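Local coordinates for protein Crov588 (Cafeteriavirus, PDB 6NYR) that is of unknown function but folds as a circular leucine-rich-repeat protein built from FNIP repeats, at residues S525-N537 and F548-S560. Numbering follows the deposited sequence.
Sequences SFNQNLTENVLPN and FNQKIIENVLPNS
Asn527 OD1 takes two N-H groups from the next coil. The backbone N of Asn549 lies 2.8 Å from Asn527 OD1 in a nearly straight bond (176°). Gln550 NE2 is 3.0 Å from the same OD1. The two donors come from opposite faces of the carbonyl plane, each about 50° out of it, so neither sits on a lone pair. With CG anti to the backbone N (chi1 -169°), the Asn527 amide reaches across to the following coil. The Gln550 chain bends at chi2. The two side chains cross at about a right angle, and Asn527 OD1 lies in the plane of the Gln550 amide. Two bonds from opposite faces hold OD1 in place. The same asparagine bonding recurs from one coil to the next: Asn505 OD1 accepts from Asn527 N and Gln528 NE2, and Asn549 OD1 accepts from Asn571 N and Gln572 NE2.

Inside the coils, Phe526 and Phe548 lie side by side and point the same way, with CE2 of Phe526 3.9 Å from CD1 of Phe548. Gln528 O meets the Phe548 ring at its edge. Val556 sets CG1 against Leu530 CB at 3.9 Å. Leu535 CB rests on Pro558 CD, and Leu535 CD1 approaches Leu557 CD2 at 4.2 Å.

The two loops are successive outer turns of the ring. One follows strand 519-521, the other strand 541-543, whose Leu542 touches both Leu535 and Leu557. Phe526 stacks on Phe522, just after strand 519-521, and Phe548 on Phe544, just after strand 541-543; these inner strands run parallel.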
# COMPACT_ATOMS: atom_id res chain seq x y z
N SER A 525 -9.80 -21.58 -17.76
CA SER A 525 -10.11 -22.69 -18.66
C SER A 525 -11.59 -22.84 -18.99
O SER A 525 -11.92 -23.53 -19.96
CB SER A 525 -9.60 -24.00 -18.06
OG SER A 525 -8.19 -23.99 -17.94
N PHE A 526 -12.48 -22.22 -18.22
CA PHE A 526 -13.90 -22.47 -18.44
C PHE A 526 -14.29 -22.12 -19.87
O PHE A 526 -14.07 -20.99 -20.32
CB PHE A 526 -14.76 -21.68 -17.46
CG PHE A 526 -16.23 -21.92 -17.66
CD1 PHE A 526 -16.81 -23.09 -17.21
CD2 PHE A 526 -17.02 -21.00 -18.32
CE1 PHE A 526 -18.16 -23.33 -17.40
CE2 PHE A 526 -18.37 -21.23 -18.52
CZ PHE A 526 -18.94 -22.40 -18.06
N ASN A 527 -14.86 -23.08 -20.58
CA ASN A 527 -15.31 -22.84 -21.95
C ASN A 527 -16.47 -23.78 -22.28
O ASN A 527 -16.48 -24.47 -23.30
CB ASN A 527 -14.16 -23.02 -22.94
CG ASN A 527 -14.50 -22.54 -24.33
OD1 ASN A 527 -15.44 -21.76 -24.51
ND2 ASN A 527 -13.75 -22.99 -25.32
N GLN A 528 -17.48 -23.80 -21.42
CA GLN A 528 -18.68 -24.60 -21.64
C GLN A 528 -19.86 -23.69 -21.96
O GLN A 528 -20.00 -22.61 -21.38
CB GLN A 528 -19.01 -25.47 -20.42
CG GLN A 528 -17.92 -26.45 -20.03
CD GLN A 528 -17.54 -27.39 -21.16
OE1 GLN A 528 -18.40 -27.98 -21.81
NE2 GLN A 528 -16.24 -27.53 -21.39
N ASN A 529 -20.70 -24.13 -22.89
CA ASN A 529 -21.86 -23.34 -23.28
C ASN A 529 -22.81 -23.18 -22.10
O ASN A 529 -23.10 -24.13 -21.37
CB ASN A 529 -22.58 -24.02 -24.44
CG ASN A 529 -23.78 -23.24 -24.92
OD1 ASN A 529 -23.65 -22.12 -25.41
ND2 ASN A 529 -24.96 -23.84 -24.77
N LEU A 530 -23.31 -21.96 -21.93
CA LEU A 530 -24.29 -21.65 -20.90
C LEU A 530 -25.67 -21.61 -21.53
O LEU A 530 -25.88 -20.93 -22.54
CB LEU A 530 -23.97 -20.32 -20.21
CG LEU A 530 -22.65 -20.28 -19.43
CD1 LEU A 530 -22.26 -18.83 -19.14
CD2 LEU A 530 -22.72 -21.09 -18.15
N THR A 531 -26.61 -22.35 -20.94
CA THR A 531 -27.95 -22.48 -21.48
C THR A 531 -28.94 -21.68 -20.63
O THR A 531 -28.56 -20.91 -19.75
CB THR A 531 -28.35 -23.96 -21.55
OG1 THR A 531 -28.29 -24.53 -20.23
CG2 THR A 531 -27.40 -24.72 -22.46
N GLU A 532 -30.23 -21.88 -20.90
CA GLU A 532 -31.26 -21.05 -20.30
C GLU A 532 -31.49 -21.41 -18.84
O GLU A 532 -31.38 -22.57 -18.44
CB GLU A 532 -32.58 -21.18 -21.08
CG GLU A 532 -32.41 -21.41 -22.57
CD GLU A 532 -33.66 -21.10 -23.36
OE1 GLU A 532 -34.77 -21.08 -22.78
OE2 GLU A 532 -33.54 -20.88 -24.59
N ASN A 533 -31.83 -20.39 -18.05
CA ASN A 533 -32.14 -20.56 -16.63
C ASN A 533 -31.03 -21.31 -15.89
O ASN A 533 -31.29 -22.07 -14.96
CB ASN A 533 -33.48 -21.27 -16.45
CG ASN A 533 -34.61 -20.57 -17.18
OD1 ASN A 533 -35.27 -21.17 -18.03
ND2 ASN A 533 -34.83 -19.30 -16.87
N VAL A 534 -29.79 -21.09 -16.32
CA VAL A 534 -28.62 -21.58 -15.60
C VAL A 534 -28.05 -20.50 -14.69
O VAL A 534 -27.76 -20.76 -13.52
CB VAL A 534 -27.56 -22.08 -16.60
CG1 VAL A 534 -26.27 -22.45 -15.87
CG2 VAL A 534 -28.09 -23.26 -17.40
N LEU A 535 -27.87 -19.30 -15.21
CA LEU A 535 -27.37 -18.17 -14.42
C LEU A 535 -28.50 -17.58 -13.59
O LEU A 535 -29.57 -17.29 -14.13
CB LEU A 535 -26.78 -17.12 -15.35
CG LEU A 535 -25.57 -17.57 -16.18
CD1 LEU A 535 -25.06 -16.46 -17.08
CD2 LEU A 535 -24.45 -18.07 -15.27
N PRO A 536 -28.31 -17.41 -12.28
CA PRO A 536 -29.44 -17.05 -11.42
C PRO A 536 -29.88 -15.60 -11.62
O PRO A 536 -29.12 -14.75 -12.10
CB PRO A 536 -28.91 -17.28 -10.00
CG PRO A 536 -27.41 -17.30 -10.13
CD PRO A 536 -27.02 -17.29 -11.59
N ASN A 537 -31.13 -15.33 -11.24
CA ASN A 537 -31.75 -14.03 -11.47
C ASN A 537 -31.30 -12.97 -10.48
O ASN A 537 -31.83 -11.85 -10.52
CB ASN A 537 -33.28 -14.13 -11.42
CG ASN A 537 -33.95 -13.67 -12.68
OD1 ASN A 537 -33.40 -12.84 -13.40
ND2 ASN A 537 -35.14 -14.19 -12.94
N PHE A 548 -13.15 -18.70 -22.38
CA PHE A 548 -14.57 -18.81 -22.71
C PHE A 548 -14.83 -18.21 -24.09
O PHE A 548 -14.66 -17.00 -24.29
CB PHE A 548 -15.45 -18.11 -21.68
CG PHE A 548 -16.91 -18.12 -22.06
CD1 PHE A 548 -17.69 -19.24 -21.85
CD2 PHE A 548 -17.49 -17.00 -22.65
CE1 PHE A 548 -19.03 -19.25 -22.22
CE2 PHE A 548 -18.82 -17.01 -23.02
CZ PHE A 548 -19.59 -18.14 -22.80
N ASN A 549 -15.27 -19.04 -25.03
CA ASN A 549 -15.62 -18.58 -26.37
C ASN A 549 -16.80 -19.38 -26.93
O ASN A 549 -16.72 -20.01 -27.98
CB ASN A 549 -14.42 -18.67 -27.31
CG ASN A 549 -14.65 -17.96 -28.63
OD1 ASN A 549 -15.46 -17.04 -28.72
ND2 ASN A 549 -13.94 -18.39 -29.67
N GLN A 550 -17.91 -19.36 -26.20
CA GLN A 550 -19.14 -19.99 -26.65
C GLN A 550 -20.16 -18.92 -27.02
O GLN A 550 -20.15 -17.81 -26.47
CB GLN A 550 -19.73 -20.91 -25.58
CG GLN A 550 -18.83 -22.06 -25.21
CD GLN A 550 -18.44 -22.89 -26.41
OE1 GLN A 550 -19.29 -23.40 -27.14
NE2 GLN A 550 -17.14 -23.03 -26.64
N LYS A 551 -21.04 -19.24 -27.97
CA LYS A 551 -22.08 -18.30 -28.34
C LYS A 551 -23.12 -18.23 -27.23
O LYS A 551 -23.51 -19.25 -26.65
CB LYS A 551 -22.75 -18.70 -29.65
CG LYS A 551 -23.59 -17.57 -30.24
CD LYS A 551 -24.48 -18.04 -31.39
CE LYS A 551 -24.06 -17.41 -32.70
NZ LYS A 551 -22.81 -18.02 -33.23
N ILE A 552 -23.56 -17.01 -26.93
CA ILE A 552 -24.61 -16.77 -25.94
C ILE A 552 -25.88 -16.41 -26.71
O ILE A 552 -25.88 -15.48 -27.52
CB ILE A 552 -24.22 -15.66 -24.96
CG1 ILE A 552 -22.99 -16.09 -24.17
CG2 ILE A 552 -25.38 -15.35 -24.02
CD1 ILE A 552 -22.23 -14.95 -23.53
N ILE A 553 -26.94 -17.18 -26.47
CA ILE A 553 -28.21 -16.93 -27.13
C ILE A 553 -29.16 -16.25 -26.15
O ILE A 553 -28.78 -15.91 -25.03
CB ILE A 553 -28.83 -18.23 -27.67
CG1 ILE A 553 -29.39 -19.08 -26.53
CG2 ILE A 553 -27.79 -19.02 -28.45
CD1 ILE A 553 -29.83 -20.47 -26.96
N GLU A 554 -30.41 -16.05 -26.58
CA GLU A 554 -31.37 -15.31 -25.78
C GLU A 554 -31.72 -16.04 -24.49
O GLU A 554 -31.70 -17.27 -24.41
CB GLU A 554 -32.64 -15.07 -26.58
CG GLU A 554 -32.42 -14.26 -27.84
CD GLU A 554 -32.21 -15.13 -29.06
OE1 GLU A 554 -31.44 -16.12 -28.99
OE2 GLU A 554 -32.84 -14.84 -30.08
N ASN A 555 -32.05 -15.25 -23.47
CA ASN A 555 -32.56 -15.75 -22.19
C ASN A 555 -31.52 -16.61 -21.48
O ASN A 555 -31.87 -17.53 -20.74
CB ASN A 555 -33.86 -16.52 -22.39
CG ASN A 555 -34.94 -15.67 -23.04
OD1 ASN A 555 -35.46 -14.73 -22.44
ND2 ASN A 555 -35.27 -16.00 -24.28
N VAL A 556 -30.25 -16.31 -21.71
CA VAL A 556 -29.15 -16.92 -20.97
C VAL A 556 -28.61 -15.97 -19.91
O VAL A 556 -28.48 -16.35 -18.75
CB VAL A 556 -28.04 -17.36 -21.95
CG1 VAL A 556 -26.83 -17.86 -21.18
CG2 VAL A 556 -28.57 -18.42 -22.91
N LEU A 557 -28.30 -14.73 -20.30
CA LEU A 557 -27.84 -13.72 -19.35
C LEU A 557 -29.02 -13.20 -18.54
O LEU A 557 -30.03 -12.79 -19.11
CB LEU A 557 -27.17 -12.58 -20.11
CG LEU A 557 -25.92 -12.94 -20.92
CD1 LEU A 557 -25.43 -11.74 -21.71
CD2 LEU A 557 -24.82 -13.48 -20.02
N PRO A 558 -28.92 -13.20 -17.21
CA PRO A 558 -30.10 -12.88 -16.40
C PRO A 558 -30.47 -11.40 -16.46
O PRO A 558 -29.66 -10.53 -16.79
CB PRO A 558 -29.70 -13.29 -14.98
CG PRO A 558 -28.21 -13.32 -14.98
CD PRO A 558 -27.73 -13.49 -16.39
N ASN A 559 -31.73 -11.13 -16.13
CA ASN A 559 -32.28 -9.78 -16.21
C ASN A 559 -31.85 -8.88 -15.07
O ASN A 559 -32.27 -7.72 -15.02
CB ASN A 559 -33.81 -9.86 -16.27
CG ASN A 559 -34.32 -10.22 -17.65
OD1 ASN A 559 -34.03 -9.52 -18.63
ND2 ASN A 559 -35.07 -11.31 -17.74
N SER A 560 -31.02 -9.38 -14.15
CA SER A 560 -30.44 -8.58 -13.09
C SER A 560 -29.03 -8.08 -13.40
O SER A 560 -28.50 -7.25 -12.66
CB SER A 560 -30.39 -9.40 -11.80
OG SER A 560 -29.81 -10.67 -12.05
O HOH W 1 -28.69 -18.58 -17.80